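Side-chain contact in Pa14_01140 (Pseudomonas aeruginosa, PDB 6OX6), which acts as an immunity protein against the type VI secretion effector Tas1, a (p)ppApp-synthesizing toxin, and plays a role in preventing its early activation: residues D22-W27 against T72-G77. Numbering follows the deposited sequence.
Sequences DVTYRW and TGFPKG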
loop_
_atom_site.group_PDB
_atom_site.type_symbol
_atom_site.label_atom_id
_atom_site.label_comp_id
_atom_site.label_asym_id
_atom_site.label_seq_id
_atom_site.Cartn_x
_atom_site.Cartn_y
_atom_site.Cartn_z
ATOM N N ASP B 22 -5.210 -5.473 8.990
ATOM C CA ASP B 22 -5.893 -5.756 10.272
ATOM C C ASP B 22 -6.389 -4.477 10.965
ATOM O O ASP B 22 -6.194 -4.274 12.162
ATOM C CB ASP B 22 -4.960 -6.531 11.206
ATOM C CG ASP B 22 -4.764 -7.979 10.776
ATOM O OD1 ASP B 22 -5.398 -8.401 9.792
ATOM O OD2 ASP B 22 -3.978 -8.692 11.434
ATOM N N VAL B 23 -7.021 -3.589 10.203
ATOM C CA VAL B 23 -7.418 -2.293 10.733
ATOM C C VAL B 23 -8.841 -1.978 10.281
ATOM O O VAL B 23 -9.282 -2.410 9.204
ATOM C CB VAL B 23 -6.410 -1.184 10.325
ATOM C CG1 VAL B 23 -6.286 -1.005 8.767
ATOM C CG2 VAL B 23 -6.730 0.109 11.022
ATOM N N THR B 24 -9.578 -1.263 11.147
ATOM C CA THR B 24 -10.896 -0.718 10.847
ATOM C C THR B 24 -10.948 0.777 11.173
ATOM O O THR B 24 -10.186 1.297 11.997
ATOM C CB THR B 24 -12.014 -1.458 11.620
ATOM O OG1 THR B 24 -11.972 -1.106 13.021
ATOM C CG2 THR B 24 -11.834 -2.968 11.472
ATOM N N TYR B 25 -11.879 1.470 10.522
ATOM C CA TYR B 25 -12.066 2.902 10.702
ATOM C C TYR B 25 -13.542 3.198 10.877
ATOM O O TYR B 25 -14.413 2.471 10.361
ATOM C CB TYR B 25 -11.528 3.729 9.506
ATOM C CG TYR B 25 -10.020 3.647 9.358
ATOM C CD1 TYR B 25 -9.442 2.716 8.518
ATOM C CD2 TYR B 25 -9.182 4.467 10.098
ATOM C CE1 TYR B 25 -8.083 2.626 8.391
ATOM C CE2 TYR B 25 -7.827 4.393 9.973
ATOM C CZ TYR B 25 -7.280 3.475 9.124
ATOM O OH TYR B 25 -5.923 3.389 8.993
ATOM N N ARG B 26 -13.804 4.268 11.629
ATOM C CA ARG B 26 -15.139 4.809 11.804
ATOM C C ARG B 26 -15.125 6.266 11.361
ATOM O O ARG B 26 -14.299 7.061 11.835
ATOM C CB ARG B 26 -15.591 4.674 13.257
ATOM C CG ARG B 26 -16.880 5.423 13.587
ATOM C CD ARG B 26 -17.241 5.238 15.087
ATOM N NE ARG B 26 -16.309 5.876 16.007
ATOM C CZ ARG B 26 -16.479 7.106 16.502
ATOM N NH1 ARG B 26 -17.536 7.838 16.150
ATOM N NH2 ARG B 26 -15.589 7.614 17.349
ATOM N N TRP B 27 -16.016 6.600 10.434
ATOM C CA TRP B 27 -16.239 7.969 9.992
ATOM C C TRP B 27 -17.548 8.492 10.576
ATOM O O TRP B 27 -18.591 7.836 10.491
ATOM C CB TRP B 27 -16.244 8.018 8.465
ATOM C CG TRP B 27 -16.848 9.235 7.819
ATOM C CD1 TRP B 27 -18.073 9.320 7.220
ATOM C CD2 TRP B 27 -16.244 10.538 7.684
ATOM N NE1 TRP B 27 -18.273 10.591 6.728
ATOM C CE2 TRP B 27 -17.167 11.357 7.003
ATOM C CE3 TRP B 27 -15.015 11.091 8.082
ATOM C CZ2 TRP B 27 -16.898 12.693 6.698
ATOM C CZ3 TRP B 27 -14.746 12.421 7.783
ATOM C CH2 TRP B 27 -15.686 13.206 7.090
ATOM N N THR B 72 -18.462 -4.511 17.293
ATOM C CA THR B 72 -18.104 -5.822 17.815
ATOM C C THR B 72 -16.602 -6.044 17.740
ATOM O O THR B 72 -15.986 -6.543 18.691
ATOM C CB THR B 72 -18.843 -6.914 17.049
ATOM O OG1 THR B 72 -20.255 -6.710 17.182
ATOM C CG2 THR B 72 -18.489 -8.251 17.621
ATOM N N GLY B 73 -15.992 -5.669 16.621
ATOM C CA GLY B 73 -14.561 -5.792 16.465
ATOM C C GLY B 73 -14.136 -7.140 15.911
ATOM O O GLY B 73 -14.908 -8.095 15.816
ATOM N N PHE B 74 -12.863 -7.203 15.536
ATOM C CA PHE B 74 -12.295 -8.331 14.852
ATOM C C PHE B 74 -11.210 -8.932 15.723
ATOM O O PHE B 74 -10.422 -8.181 16.317
ATOM C CB PHE B 74 -11.717 -7.908 13.483
ATOM C CG PHE B 74 -12.757 -7.382 12.533
ATOM C CD1 PHE B 74 -13.389 -6.172 12.772
ATOM C CD2 PHE B 74 -13.126 -8.112 11.426
ATOM C CE1 PHE B 74 -14.365 -5.704 11.911
ATOM C CE2 PHE B 74 -14.091 -7.647 10.553
ATOM C CZ PHE B 74 -14.714 -6.444 10.793
ATOM N N PRO B 75 -11.145 -10.257 15.847
ATOM C CA PRO B 75 -10.090 -10.871 16.662
ATOM C C PRO B 75 -8.723 -10.491 16.125
ATOM O O PRO B 75 -8.532 -10.363 14.914
ATOM C CB PRO B 75 -10.349 -12.372 16.499
ATOM C CG PRO B 75 -11.034 -12.484 15.159
ATOM C CD PRO B 75 -11.886 -11.254 15.046
ATOM N N LYS B 76 -7.766 -10.333 17.034
ATOM C CA LYS B 76 -6.402 -9.991 16.656
ATOM C C LYS B 76 -5.858 -11.059 15.714
ATOM O O LYS B 76 -5.994 -12.255 15.970
ATOM C CB LYS B 76 -5.513 -9.873 17.893
ATOM C CG LYS B 76 -4.090 -9.431 17.596
ATOM C CD LYS B 76 -3.187 -9.627 18.801
ATOM C CE LYS B 76 -3.488 -10.938 19.510
ATOM N NZ LYS B 76 -2.292 -11.475 20.218
ATOM N N GLY B 77 -5.240 -10.619 14.625
ATOM C CA GLY B 77 -4.689 -11.526 13.636
ATOM C C GLY B 77 -3.300 -12.027 14.006
ATOM O O GLY B 77 -2.830 -13.055 13.505
HETATM O O HOH W 1 -3.764 -8.316 14.270
#
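A water molecule joins Asp22 to the C-terminal Gly77: it donates to OD2 of Asp22 at 2.9 Å and accepts a hydrogen bond from the backbone N of Gly77, which lies 2.8 Å from the water oxygen. The carboxylate and the peptide N are not bonded directly; Asp22 OD2 and Gly77 N stand 3.9 Å apart, with CA of Gly77 slightly closer to the same oxygen at 3.7 Å. CG of Asp22 lies beside its own backbone N and anti to the carbonyl carbon (chi1 -73°), which turns the carboxylate group toward Gly77. Lys76 and Gly77 are poorly ordered, and the polar link between Asp22 and this chain end runs through the water.

Asp22, with left-handed backbone angles (phi 51°), and Val23 both face Tyr18, forming a G1 beta bulge as the chain enters strand 23-28, an inner strand of the antiparallel sheet. The C-terminal tail leaves helix 67-72 at Gly73, whose positive phi turns the chain out of the helix; residues 74-77 then run roughly opposite to residues 22-24, without pairing as a strand.

Between residues 22-27 and 72-77 the apolar contact is Thr24 against Phe74. The methyl CG2 of Thr24 meets the ring obliquely, at 3.8 Å from both CD1 and CE1 of Phe74. With chi1 at 72°, Thr24 directs OG1 elsewhere, into a hydrogen bond with the carbonyl oxygen of Arg37 on the neighbouring strand 33-38, and leaves the methyl for Phe74. Tyr39 stacks on the Phe74 ring, while Tyr70 of helix 67-72 packs against Thr24.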